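Uncharacterized conserved protein of COG5135 (Nostoc punctiforme, PDB 2I51) binds flavin mononucleotide as a dimeric relative of pyridoxamine 5'-phosphate oxidase and is probably a flavin-dependent oxidoreductase. Local coordinates at residues 9-14 against 77-82; 47-52 against 104-109; 56-61 against 115-120; 166-169 against 174-177. One frame throughout, in Å; residues are numbered along the deposited sequence. Where two conformers were deposited one is given.

Contact 1: 9-14 against 77-82; sequences GAIAHA and ICWYFP. With FMN (flavin mononucleotide), chain P.
Helix 8-17 lies against strand 74-81 of the flavin-binding antiparallel sheet, and two pairs join them: A14 with F81 and I11 with W79. The methyl of A14 sits almost exactly on the axis of the phenyl ring. A14 CB is 3.6 Å from the F81 ring centroid and 2° off the normal, so all six ring carbons lie equally far from it, a CH-pi contact. F81 is turned to receive it because CG stands anti to its own carbonyl carbon (chi1 -75°), beside the backbone N. The carbonyl of the same alanine comes near, A14 O lying 3.8 Å from F81 CD1, although its hydrogen-bond donor is N18.

One turn earlier, I11 meets the indole at about a right angle. In the conformer considered here, one of two modelled, I11 CD1 lies 3.9 Å from W79 CZ3. F81 CZ in turn lies 3.3 Å above the plane of the W79 ring, offset toward its rim. The pairing is consistent with the split-barrel fold of the pyridoxamine 5'-phosphate oxidase family, with alternate residues of one strand serving two environments. W79 and F81 meet the helix, and W79 NE1 is held by A24 O. Y80 points to the other side of the strand, where its CD1 lies 3.7 Å from the flavin methyl C8M, and its ring meets that of Y26 of the second subunit with planes near 85°.

Contact 2: 47-52 against 104-109; sequences GFLEDT and QDLQPA. With EDO (1,2-ethanediol), chain M; EDO (1,2-ethanediol), chain K.
L49 and A109 bring the two backbones closest, with CA atoms 7.8 Å apart. L49 opens a type II beta turn that closes at T52, and A109 lies in the first turn of helix 107-116, for which L106, the last residue of the 3-10 segment 104-106, is the N-cap. The turn is doubly tied: L49 O accepts from T52 N at 3.0 Å and from T52 OG1 at 2.8 Å, both on the same face of the carbonyl, with the hydroxyl 37° out of its plane.

The leucine side chain bridges the gap. With CG anti to the backbone N (chi1 177°), L49 sends CD1 to 3.9 Å from A109 CB, while its other methyl, CD2, is 4.4 Å from L106 CD2. L159 and L157 of strand 155-169 back L49 and A109 respectively.

Q107, just past the N-cap, turns its amide elsewhere, NE2 to S98 O and OE1 to R110 NH1. A leucine in its place would probably leave the S98 carbonyl and the R110 guanidinium each without this mate. Across the contact itself there is only apolar packing, two leucines and an alanine methyl in van der Waals contact near the surface, which sets spacing but not direction.

Contact 3: 56-61 against 115-120; sequences RFITDT and QELSDA. With FMN (flavin mononucleotide), chain C; EDO (1,2-ethanediol), chain E; EDO (1,2-ethanediol), chain N.
R56 and E116 form the polar half of this contact, a salt bridge from strand 55-60 to E116 of segment 115-120. Two guanidinium nitrogens take hold of one oxygen: NH1 of R56 lies 2.9 Å from OE1 of E116, reaching its syn side, and R56 NH2 lies 3.2 Å from the same OE1, nearly along the C-O axis. That oxygen sits near the guanidinium plane; the grip is end-on, NH1 and NH2 on one oxygen, and the two planes are 58° apart. NH2 also serves R46 O, while the second carboxylate oxygen of E116 receives a hydroxyl of a bound ethanediol.

The apolar half is buried. I58 and L117 reach toward each other tip to tip, and I58 CD1 is 3.9 Å from both L117 CD1 and L117 CD2. F155 touches both, and M113 packs on I58.

The same strand hydrogen-bonds the cofactor. The flavin N3 donates to I58 O over 2.9 Å in a nearly straight line (176°), and T59 OG1 donates to the flavin O2 at 2.6 Å. T59 OG1 also meets K65 NZ.

The strand thus reads the flavin pyrimidine edge through backbone and hydroxyl, while the I58 side chain packs on L117; concentrating both donors on one oxygen would probably draw negative charge toward OE1, the oxygen both nitrogens hold.

Contact 4: 166-169 against 174-177; sequences DHLE and PQNR. With FMN (flavin mononucleotide), chain P.
D166 and R177 face each other across a beta hairpin made by strands 155-169 and 176-182. Their flat groups lie nearly coplanar, 18° apart, and engage side-on: R177 NE donates to the syn lone pair of D166 OD1 at 2.9 Å, and R177 NH2 donates to D166 OD2 at 2.8 Å. The arginine gets there by a fully stretched chain, with CG anti to the backbone N (chi1 -168°) and no bend as far as NE. Its NH1 turns to the chain end, to N194 O and the terminal carboxylate of P195. A leucine in place of R177 would probably leave D166 and that carboxylate without this mate, and take a positive charge from beside the flavin phosphate, whose O2P lies 3.8 Å from R177 NH2.

On the other face of the hairpin E169 and N176, a hydrogen-bonded pair, are differently set. Their planes stand 55° apart, yet N176 ND2 reaches E169 OE1 at 3.0 Å almost straight, with E169 OE1 in the amide plane of N176. Backbone bonds run both ways between these two residues.

L168 and R177 form the adjoining non-hydrogen-bonded pair, where R177 CA approaches H167 O at 3.2 Å. The leucine divides its two methyls: CD1 faces the amide nitrogen of Q175, whose backbone O is bonded by R134 of the second subunit, and on the cofactor side L168 CD2 lies 3.8 Å from the flavin ribityl O3'.

How the contacts relate
Contacts 1 and 4 attend one flavin and contact 3 the other, the two cofactors being shared between the subunits of the dimer. Contacts 1 and 4 lie 12 Å apart between centres and touch where A10 CB packs on H167 CE1 at 4.0 Å; Y80 touches the dimethyl end of the flavin, while L168 and R177 flank its ribityl chain and phosphate. The segments of contacts 2 and 3 alternate along the chain, sharing helix 107-116 and meeting at G47 O and R56 N. I11 and F48 link contact 1 with contact 2. Contacts 3 and 4 lie 32 Å apart between centres, on opposite sides of the chain's centre, joined through the same sheet.

Contact 1: 9-14 against 77-82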
# COMPACT_ATOMS: atom_id res chain seq x y z
N GLY A 9 1.38 -8.08 -20.64
CA GLY A 9 2.50 -7.45 -21.32
C GLY A 9 2.97 -6.19 -20.65
O GLY A 9 4.19 -5.94 -20.54
N ALA A 10 2.03 -5.39 -20.14
CA ALA A 10 2.36 -4.15 -19.44
C ALA A 10 3.17 -4.47 -18.20
O ALA A 10 4.19 -3.79 -17.87
CB ALA A 10 1.07 -3.35 -19.08
N ILE A 11 2.73 -5.47 -17.44
CA ILE A 11 3.47 -5.89 -16.25
C ILE A 11 4.88 -6.38 -16.61
O ILE A 11 5.85 -6.06 -15.95
CB ILE A 11 2.72 -7.03 -15.46
CG1 ILE A 11 1.56 -6.36 -14.68
CG2 ILE A 11 3.67 -7.81 -14.49
CD1 ILE A 11 2.00 -5.59 -13.47
N ALA A 12 4.97 -7.18 -17.69
CA ALA A 12 6.27 -7.68 -18.09
C ALA A 12 7.21 -6.54 -18.44
O ALA A 12 8.39 -6.56 -18.13
CB ALA A 12 6.13 -8.64 -19.28
N HIS A 13 6.68 -5.54 -19.13
CA HIS A 13 7.50 -4.37 -19.56
C HIS A 13 7.90 -3.55 -18.34
O HIS A 13 9.01 -2.99 -18.32
CB HIS A 13 6.72 -3.56 -20.59
CG HIS A 13 7.54 -2.50 -21.27
ND1 HIS A 13 7.04 -1.27 -21.67
CD2 HIS A 13 8.77 -2.60 -21.81
CE1 HIS A 13 7.99 -0.63 -22.35
NE2 HIS A 13 9.05 -1.42 -22.43
N ALA A 14 7.04 -3.42 -17.35
CA ALA A 14 7.39 -2.70 -16.13
C ALA A 14 8.47 -3.45 -15.35
O ALA A 14 9.49 -2.87 -14.95
CB ALA A 14 6.14 -2.47 -15.26
N ILE A 77 -4.07 -4.79 -4.46
CA ILE A 77 -2.67 -4.43 -4.40
C ILE A 77 -2.45 -3.09 -5.11
O ILE A 77 -3.17 -2.70 -6.03
CB ILE A 77 -1.76 -5.52 -4.92
CG1 ILE A 77 -2.11 -5.82 -6.39
CG2 ILE A 77 -1.79 -6.76 -3.98
CD1 ILE A 77 -1.05 -6.69 -7.10
N CYS A 78 -1.45 -2.35 -4.62
CA CYS A 78 -0.95 -1.19 -5.30
C CYS A 78 0.51 -1.44 -5.48
O CYS A 78 1.23 -1.77 -4.54
CB CYS A 78 -1.19 0.06 -4.49
SG CYS A 78 -0.67 1.55 -5.35
N TRP A 79 0.96 -1.30 -6.72
CA TRP A 79 2.33 -1.65 -7.14
C TRP A 79 2.91 -0.49 -7.92
O TRP A 79 2.42 -0.17 -9.02
CB TRP A 79 2.27 -2.88 -7.96
CG TRP A 79 3.59 -3.59 -8.24
CD1 TRP A 79 4.86 -3.25 -7.84
CD2 TRP A 79 3.69 -4.87 -8.89
NE1 TRP A 79 5.74 -4.26 -8.21
CE2 TRP A 79 5.04 -5.26 -8.82
CE3 TRP A 79 2.76 -5.74 -9.44
CZ2 TRP A 79 5.49 -6.49 -9.35
CZ3 TRP A 79 3.19 -6.90 -10.02
CH2 TRP A 79 4.53 -7.26 -9.95
N TYR A 80 3.91 0.16 -7.36
CA TYR A 80 4.55 1.30 -7.97
C TYR A 80 5.95 0.94 -8.45
O TYR A 80 6.76 0.32 -7.71
CB TYR A 80 4.62 2.53 -7.00
CG TYR A 80 5.26 3.71 -7.61
CD1 TYR A 80 4.65 4.36 -8.68
CD2 TYR A 80 6.52 4.16 -7.23
CE1 TYR A 80 5.25 5.41 -9.34
CE2 TYR A 80 7.13 5.24 -7.89
CZ TYR A 80 6.48 5.88 -8.94
OH TYR A 80 7.06 6.91 -9.62
N PHE A 81 6.25 1.31 -9.69
CA PHE A 81 7.51 1.02 -10.37
C PHE A 81 8.29 2.31 -10.50
O PHE A 81 7.97 3.16 -11.30
CB PHE A 81 7.21 0.43 -11.74
CG PHE A 81 6.75 -0.99 -11.69
CD1 PHE A 81 7.63 -2.03 -11.70
CD2 PHE A 81 5.39 -1.29 -11.61
CE1 PHE A 81 7.19 -3.38 -11.66
CE2 PHE A 81 4.94 -2.59 -11.54
CZ PHE A 81 5.82 -3.64 -11.60
N PRO A 82 9.34 2.47 -9.67
CA PRO A 82 9.96 3.77 -9.59
C PRO A 82 10.77 4.27 -10.76
O PRO A 82 10.84 5.47 -10.97
CB PRO A 82 10.83 3.68 -8.32
CG PRO A 82 10.36 2.59 -7.59
CD PRO A 82 9.83 1.56 -8.63
N1 FMN P . -3.44 10.90 -6.25
C2 FMN P . -3.83 11.86 -5.33
O2 FMN P . -5.02 12.10 -5.12
N3 FMN P . -2.88 12.53 -4.61
C4 FMN P . -1.53 12.37 -4.76
O4 FMN P . -0.71 12.90 -4.00
C4A FMN P . -1.12 11.41 -5.69
N5 FMN P . 0.24 11.20 -5.89
C5A FMN P . 0.61 10.11 -6.69
C6 FMN P . 1.95 9.79 -6.81
C7 FMN P . 2.37 8.72 -7.61
C7M FMN P . 3.83 8.31 -7.62
C8 FMN P . 1.43 7.98 -8.30
C8M FMN P . 1.83 6.66 -8.99
C9 FMN P . 0.09 8.31 -8.21
C9A FMN P . -0.35 9.39 -7.41
N10 FMN P . -1.71 9.74 -7.33
C10 FMN P . -2.11 10.70 -6.40
C1' FMN P . -2.77 9.08 -8.14
C2' FMN P . -3.42 8.00 -7.31
O2' FMN P . -2.52 6.87 -7.10
C3' FMN P . -4.75 7.53 -7.93
O3' FMN P . -4.54 7.12 -9.29
C4' FMN P . -5.72 8.70 -7.93
O4' FMN P . -5.68 9.48 -6.73
C5' FMN P . -7.11 8.10 -8.04
O5' FMN P . -7.39 7.29 -6.93
P FMN P . -8.86 6.92 -6.46
O1P FMN P . -9.48 8.14 -5.83
O2P FMN P . -9.55 6.57 -7.78
O3P FMN P . -8.76 5.76 -5.54

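Contact 2: 47-52 against 104-109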
# COMPACT_ATOMS: atom_id res chain seq x y z
N GLY A 47 6.25 -13.89 -8.69
CA GLY A 47 5.90 -14.38 -10.00
C GLY A 47 4.44 -14.75 -10.15
O GLY A 47 3.68 -14.77 -9.20
N PHE A 48 4.03 -15.03 -11.37
CA PHE A 48 2.75 -15.62 -11.66
C PHE A 48 2.77 -17.14 -11.53
O PHE A 48 3.77 -17.78 -11.85
CB PHE A 48 2.33 -15.24 -13.07
CG PHE A 48 2.02 -13.74 -13.21
CD1 PHE A 48 0.76 -13.25 -12.91
CD2 PHE A 48 3.02 -12.86 -13.58
CE1 PHE A 48 0.49 -11.87 -13.01
CE2 PHE A 48 2.76 -11.49 -13.64
CZ PHE A 48 1.52 -11.01 -13.33
N LEU A 49 1.63 -17.68 -11.14
CA LEU A 49 1.46 -19.12 -11.06
C LEU A 49 1.36 -19.59 -12.49
O LEU A 49 0.62 -19.05 -13.29
CB LEU A 49 0.20 -19.44 -10.28
CG LEU A 49 -0.16 -20.90 -10.18
CD1 LEU A 49 0.96 -21.67 -9.43
CD2 LEU A 49 -1.51 -20.99 -9.49
N GLU A 50 2.08 -20.66 -12.80
CA GLU A 50 2.19 -21.13 -14.17
C GLU A 50 0.81 -21.44 -14.75
O GLU A 50 -0.09 -21.99 -14.06
CB GLU A 50 3.10 -22.34 -14.25
CG GLU A 50 2.67 -23.47 -13.38
N ASP A 51 0.64 -21.07 -16.02
CA ASP A 51 -0.59 -21.26 -16.73
C ASP A 51 -1.80 -20.55 -16.17
O ASP A 51 -2.95 -20.90 -16.48
CB ASP A 51 -0.88 -22.75 -16.91
CG ASP A 51 -0.70 -23.17 -18.35
OD1 ASP A 51 0.41 -22.90 -18.91
OD2 ASP A 51 -1.68 -23.69 -18.92
N THR A 52 -1.55 -19.49 -15.38
CA THR A 52 -2.63 -18.68 -14.87
C THR A 52 -2.19 -17.21 -14.90
O THR A 52 -1.01 -16.91 -15.18
CB THR A 52 -2.98 -18.98 -13.42
OG1 THR A 52 -2.03 -18.38 -12.56
CG2 THR A 52 -3.05 -20.54 -13.13
N GLN A 104 -6.66 -28.62 -1.57
CA GLN A 104 -5.77 -29.78 -1.82
C GLN A 104 -5.23 -29.77 -3.22
O GLN A 104 -4.06 -30.15 -3.44
CB GLN A 104 -6.49 -31.10 -1.54
CG GLN A 104 -6.50 -31.45 -0.09
CD GLN A 104 -5.10 -31.36 0.55
OE1 GLN A 104 -4.84 -30.42 1.30
NE2 GLN A 104 -4.17 -32.29 0.18
N ASP A 105 -6.04 -29.33 -4.17
CA ASP A 105 -5.60 -29.22 -5.55
C ASP A 105 -4.44 -28.26 -5.78
O ASP A 105 -3.77 -28.36 -6.79
CB ASP A 105 -6.75 -28.82 -6.49
CG ASP A 105 -7.44 -27.50 -6.08
OD1 ASP A 105 -7.61 -27.23 -4.87
OD2 ASP A 105 -7.86 -26.75 -6.99
N LEU A 106 -4.20 -27.33 -4.85
CA LEU A 106 -3.11 -26.39 -4.99
C LEU A 106 -1.92 -26.74 -4.08
O LEU A 106 -1.00 -25.93 -3.96
CB LEU A 106 -3.60 -24.97 -4.66
CG LEU A 106 -4.51 -24.38 -5.78
CD1 LEU A 106 -5.29 -23.20 -5.28
CD2 LEU A 106 -3.60 -23.97 -6.94
N GLN A 107 -1.95 -27.89 -3.44
CA GLN A 107 -0.75 -28.26 -2.64
C GLN A 107 0.50 -28.34 -3.49
O GLN A 107 1.56 -27.89 -3.06
CB GLN A 107 -0.97 -29.50 -1.79
CG GLN A 107 -1.92 -29.22 -0.63
CD GLN A 107 -1.38 -28.24 0.38
OE1 GLN A 107 -0.18 -28.24 0.66
NE2 GLN A 107 -2.29 -27.40 0.95
N PRO A 108 0.47 -28.93 -4.72
CA PRO A 108 1.67 -28.92 -5.51
C PRO A 108 2.23 -27.51 -5.74
O PRO A 108 3.47 -27.33 -5.71
CB PRO A 108 1.24 -29.61 -6.81
CG PRO A 108 0.12 -30.51 -6.39
CD PRO A 108 -0.61 -29.74 -5.36
N ALA A 109 1.36 -26.51 -5.94
CA ALA A 109 1.82 -25.15 -6.10
C ALA A 109 2.47 -24.64 -4.84
O ALA A 109 3.46 -23.95 -4.88
CB ALA A 109 0.66 -24.23 -6.50
C1 EDO M . -2.01 -30.40 3.37
O1 EDO M . -3.43 -30.48 3.61
C2 EDO M . -1.45 -31.80 3.18
O2 EDO M . -1.88 -32.37 1.93
C1 EDO K . -9.95 -29.15 -2.01
O1 EDO K . -9.38 -29.29 -0.71
C2 EDO K . -11.04 -28.09 -2.06
O2 EDO K . -10.57 -26.95 -2.80

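Contact 3: 56-61 against 115-120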
# COMPACT_ATOMS: atom_id res chain seq x y z
N ARG A 56 1.66 -14.74 -7.15
CA ARG A 56 2.12 -15.52 -5.99
C ARG A 56 2.81 -14.67 -4.97
O ARG A 56 3.68 -13.84 -5.28
CB ARG A 56 3.12 -16.61 -6.42
CG ARG A 56 2.64 -17.57 -7.40
CD ARG A 56 3.59 -18.76 -7.52
NE ARG A 56 4.94 -18.37 -7.88
CZ ARG A 56 5.99 -19.18 -7.92
NH1 ARG A 56 5.88 -20.50 -7.66
NH2 ARG A 56 7.19 -18.68 -8.19
N PHE A 57 2.47 -14.93 -3.69
CA PHE A 57 3.15 -14.38 -2.54
C PHE A 57 3.23 -15.51 -1.49
O PHE A 57 2.53 -16.53 -1.62
CB PHE A 57 2.32 -13.25 -1.94
CG PHE A 57 1.92 -12.22 -2.95
CD1 PHE A 57 2.76 -11.20 -3.24
CD2 PHE A 57 0.72 -12.31 -3.59
CE1 PHE A 57 2.42 -10.26 -4.20
CE2 PHE A 57 0.33 -11.37 -4.52
CZ PHE A 57 1.22 -10.34 -4.82
N ILE A 58 4.04 -15.28 -0.47
CA ILE A 58 4.08 -16.16 0.70
C ILE A 58 3.77 -15.36 1.94
O ILE A 58 4.01 -14.13 1.98
CB ILE A 58 5.45 -16.87 0.82
CG1 ILE A 58 6.57 -15.93 1.24
CG2 ILE A 58 5.73 -17.65 -0.45
CD1 ILE A 58 7.99 -16.57 1.38
N THR A 59 3.25 -16.05 2.94
CA THR A 59 2.99 -15.43 4.23
C THR A 59 2.91 -16.49 5.29
O THR A 59 2.81 -17.69 4.99
CB THR A 59 1.76 -14.51 4.21
OG1 THR A 59 1.83 -13.55 5.27
CG2 THR A 59 0.46 -15.32 4.27
N ASP A 60 2.99 -16.07 6.54
CA ASP A 60 2.94 -16.96 7.69
C ASP A 60 1.50 -17.09 8.19
O ASP A 60 0.78 -16.09 8.31
CB ASP A 60 3.84 -16.36 8.78
CG ASP A 60 4.20 -17.32 9.88
OD1 ASP A 60 3.31 -17.93 10.50
OD2 ASP A 60 5.42 -17.45 10.11
N THR A 61 1.05 -18.32 8.50
CA THR A 61 -0.31 -18.53 9.02
C THR A 61 -0.53 -17.79 10.34
O THR A 61 -1.68 -17.55 10.73
CB THR A 61 -0.65 -20.02 9.32
OG1 THR A 61 0.28 -20.52 10.28
CG2 THR A 61 -0.56 -20.88 8.07
N GLN A 115 9.90 -24.87 -2.18
CA GLN A 115 11.15 -25.39 -2.69
C GLN A 115 11.97 -24.34 -3.47
O GLN A 115 13.21 -24.43 -3.48
CB GLN A 115 10.88 -26.60 -3.56
CG GLN A 115 10.39 -27.78 -2.71
CD GLN A 115 10.17 -29.01 -3.54
OE1 GLN A 115 10.39 -28.98 -4.76
NE2 GLN A 115 9.66 -30.08 -2.93
N GLU A 116 11.29 -23.39 -4.09
CA GLU A 116 11.92 -22.35 -4.87
C GLU A 116 12.52 -21.25 -4.04
O GLU A 116 13.33 -20.42 -4.53
CB GLU A 116 10.87 -21.78 -5.86
CG GLU A 116 10.53 -22.76 -6.94
CD GLU A 116 9.23 -22.54 -7.73
OE1 GLU A 116 8.57 -21.50 -7.52
OE2 GLU A 116 8.88 -23.42 -8.57
N LEU A 117 12.11 -21.14 -2.79
CA LEU A 117 12.65 -20.14 -1.91
C LEU A 117 14.13 -20.30 -1.62
O LEU A 117 14.70 -21.39 -1.73
CB LEU A 117 11.91 -20.14 -0.58
CG LEU A 117 10.41 -19.84 -0.64
CD1 LEU A 117 9.86 -19.92 0.78
CD2 LEU A 117 10.10 -18.47 -1.25
N SER A 118 14.79 -19.21 -1.18
CA SER A 118 16.08 -19.39 -0.57
C SER A 118 16.02 -20.00 0.84
O SER A 118 14.99 -19.99 1.51
CB SER A 118 16.80 -18.02 -0.44
OG SER A 118 16.04 -17.20 0.42
N ASP A 119 17.16 -20.49 1.33
CA ASP A 119 17.25 -20.91 2.72
C ASP A 119 16.84 -19.80 3.66
O ASP A 119 16.16 -20.03 4.63
CB ASP A 119 18.65 -21.42 3.09
CG ASP A 119 18.97 -22.78 2.53
OD1 ASP A 119 18.04 -23.62 2.33
OD2 ASP A 119 20.18 -23.06 2.36
N ALA A 120 17.30 -18.58 3.38
CA ALA A 120 16.96 -17.45 4.26
C ALA A 120 15.46 -17.24 4.39
O ALA A 120 14.93 -16.97 5.50
CB ALA A 120 17.66 -16.14 3.74
N1 FMN C . 5.32 -10.27 4.85
C2 FMN C . 4.82 -11.39 4.30
O2 FMN C . 3.95 -12.06 4.87
N3 FMN C . 5.26 -11.80 3.06
C4 FMN C . 6.21 -11.12 2.36
O4 FMN C . 6.51 -11.42 1.14
C4A FMN C . 6.73 -9.96 2.90
N5 FMN C . 7.72 -9.24 2.25
C5A FMN C . 8.06 -7.96 2.76
C6 FMN C . 8.95 -7.18 2.06
C7 FMN C . 9.35 -5.91 2.52
C7M FMN C . 10.12 -4.98 1.61
C8 FMN C . 8.86 -5.50 3.76
C8M FMN C . 9.05 -4.04 4.19
C9 FMN C . 7.97 -6.30 4.48
C9A FMN C . 7.60 -7.55 4.00
N10 FMN C . 6.75 -8.37 4.71
C10 FMN C . 6.27 -9.52 4.16
C1' FMN C . 6.34 -8.04 6.14
C2' FMN C . 4.95 -7.40 6.08
O2' FMN C . 5.02 -6.08 5.47
C3' FMN C . 4.24 -7.33 7.45
O3' FMN C . 5.12 -6.70 8.36
C4' FMN C . 3.98 -8.78 7.91
O4' FMN C . 3.53 -9.66 6.88
C5' FMN C . 2.87 -8.73 8.96
O5' FMN C . 1.71 -8.17 8.37
P FMN C . 0.28 -8.49 8.97
O1P FMN C . -0.10 -9.90 8.72
O2P FMN C . 0.39 -8.20 10.50
O3P FMN C . -0.67 -7.48 8.40
C1 EDO E . 10.16 -25.97 -7.43
O1 EDO E . 10.43 -25.56 -8.78
C2 EDO E . 10.24 -27.48 -7.33
O2 EDO E . 11.53 -27.80 -6.81
C1 EDO N . -4.16 -15.58 11.51
O1 EDO N . -4.44 -14.18 11.62
C2 EDO N . -3.26 -15.95 12.66
O2 EDO N . -3.48 -17.32 13.01

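Contact 4: 166-169 against 174-177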
# COMPACT_ATOMS: atom_id res chain seq x y z
N ASP A 166 -6.09 -1.26 -12.78
CA ASP A 166 -5.99 0.19 -13.14
C ASP A 166 -4.51 0.46 -13.31
O ASP A 166 -3.73 0.31 -12.35
CB ASP A 166 -6.60 0.96 -11.97
CG ASP A 166 -6.69 2.46 -12.14
OD1 ASP A 166 -6.11 3.04 -13.04
OD2 ASP A 166 -7.32 3.07 -11.22
N HIS A 167 -4.09 0.78 -14.52
CA HIS A 167 -2.69 1.08 -14.84
C HIS A 167 -2.52 2.55 -15.15
O HIS A 167 -3.11 3.05 -16.11
CB HIS A 167 -2.28 0.25 -16.04
CG HIS A 167 -0.86 0.44 -16.46
ND1 HIS A 167 -0.46 0.26 -17.77
CD2 HIS A 167 0.25 0.75 -15.75
CE1 HIS A 167 0.85 0.46 -17.85
NE2 HIS A 167 1.31 0.76 -16.63
N LEU A 168 -1.71 3.24 -14.36
CA LEU A 168 -1.46 4.66 -14.48
C LEU A 168 0.01 4.84 -14.86
O LEU A 168 0.89 4.35 -14.16
CB LEU A 168 -1.74 5.35 -13.15
CG LEU A 168 -1.43 6.84 -13.08
CD1 LEU A 168 -2.34 7.64 -14.01
CD2 LEU A 168 -1.58 7.33 -11.64
N GLU A 169 0.24 5.52 -15.98
CA GLU A 169 1.57 5.90 -16.46
C GLU A 169 1.74 7.39 -16.25
O GLU A 169 1.06 8.19 -16.89
CB GLU A 169 1.69 5.56 -17.95
CG GLU A 169 1.77 4.09 -18.20
CD GLU A 169 1.88 3.73 -19.66
OE1 GLU A 169 1.47 4.54 -20.51
OE2 GLU A 169 2.40 2.63 -19.93
N PRO A 174 -0.63 14.08 -20.88
CA PRO A 174 0.48 14.11 -19.92
C PRO A 174 0.66 12.83 -19.07
O PRO A 174 1.77 12.56 -18.56
CB PRO A 174 0.11 15.29 -19.02
CG PRO A 174 -1.37 15.37 -19.06
CD PRO A 174 -1.84 14.73 -20.35
N GLN A 175 -0.44 12.10 -18.88
CA GLN A 175 -0.45 10.82 -18.18
C GLN A 175 -1.42 9.93 -18.89
O GLN A 175 -2.32 10.43 -19.58
CB GLN A 175 -0.94 10.97 -16.75
CG GLN A 175 -0.13 11.94 -15.93
CD GLN A 175 -0.57 12.01 -14.45
OE1 GLN A 175 0.03 12.73 -13.63
NE2 GLN A 175 -1.64 11.27 -14.11
N ASN A 176 -1.23 8.63 -18.80
CA ASN A 176 -2.14 7.66 -19.41
C ASN A 176 -2.70 6.78 -18.30
O ASN A 176 -1.98 6.41 -17.38
CB ASN A 176 -1.40 6.76 -20.41
CG ASN A 176 -0.64 7.55 -21.48
OD1 ASN A 176 -1.15 8.50 -21.99
ND2 ASN A 176 0.59 7.13 -21.79
N ARG A 177 -3.99 6.46 -18.36
CA ARG A 177 -4.62 5.58 -17.40
C ARG A 177 -5.56 4.65 -18.14
O ARG A 177 -6.35 5.09 -18.98
CB ARG A 177 -5.38 6.43 -16.40
CG ARG A 177 -5.84 5.64 -15.18
CD ARG A 177 -6.48 6.53 -14.20
NE ARG A 177 -7.05 5.82 -13.06
CZ ARG A 177 -7.98 6.34 -12.27
NH1 ARG A 177 -8.43 7.56 -12.50
NH2 ARG A 177 -8.48 5.65 -11.26
N1 FMN P . -3.44 10.90 -6.25
C2 FMN P . -3.83 11.86 -5.33
O2 FMN P . -5.02 12.10 -5.12
N3 FMN P . -2.88 12.53 -4.61
C4 FMN P . -1.53 12.37 -4.76
O4 FMN P . -0.71 12.90 -4.00
C4A FMN P . -1.12 11.41 -5.69
N5 FMN P . 0.24 11.20 -5.89
C5A FMN P . 0.61 10.11 -6.69
C6 FMN P . 1.95 9.79 -6.81
C7 FMN P . 2.37 8.72 -7.61
C7M FMN P . 3.83 8.31 -7.62
C8 FMN P . 1.43 7.98 -8.30
C8M FMN P . 1.83 6.66 -8.99
C9 FMN P . 0.09 8.31 -8.21
C9A FMN P . -0.35 9.39 -7.41
N10 FMN P . -1.71 9.74 -7.33
C10 FMN P . -2.11 10.70 -6.40
C1' FMN P . -2.77 9.08 -8.14
C2' FMN P . -3.42 8.00 -7.31
O2' FMN P . -2.52 6.87 -7.10
C3' FMN P . -4.75 7.53 -7.93
O3' FMN P . -4.54 7.12 -9.29
C4' FMN P . -5.72 8.70 -7.93
O4' FMN P . -5.68 9.48 -6.73
C5' FMN P . -7.11 8.10 -8.04
O5' FMN P . -7.39 7.29 -6.93
P FMN P . -8.86 6.92 -6.46
O1P FMN P . -9.48 8.14 -5.83
O2P FMN P . -9.55 6.57 -7.78
O3P FMN P . -8.76 5.76 -5.54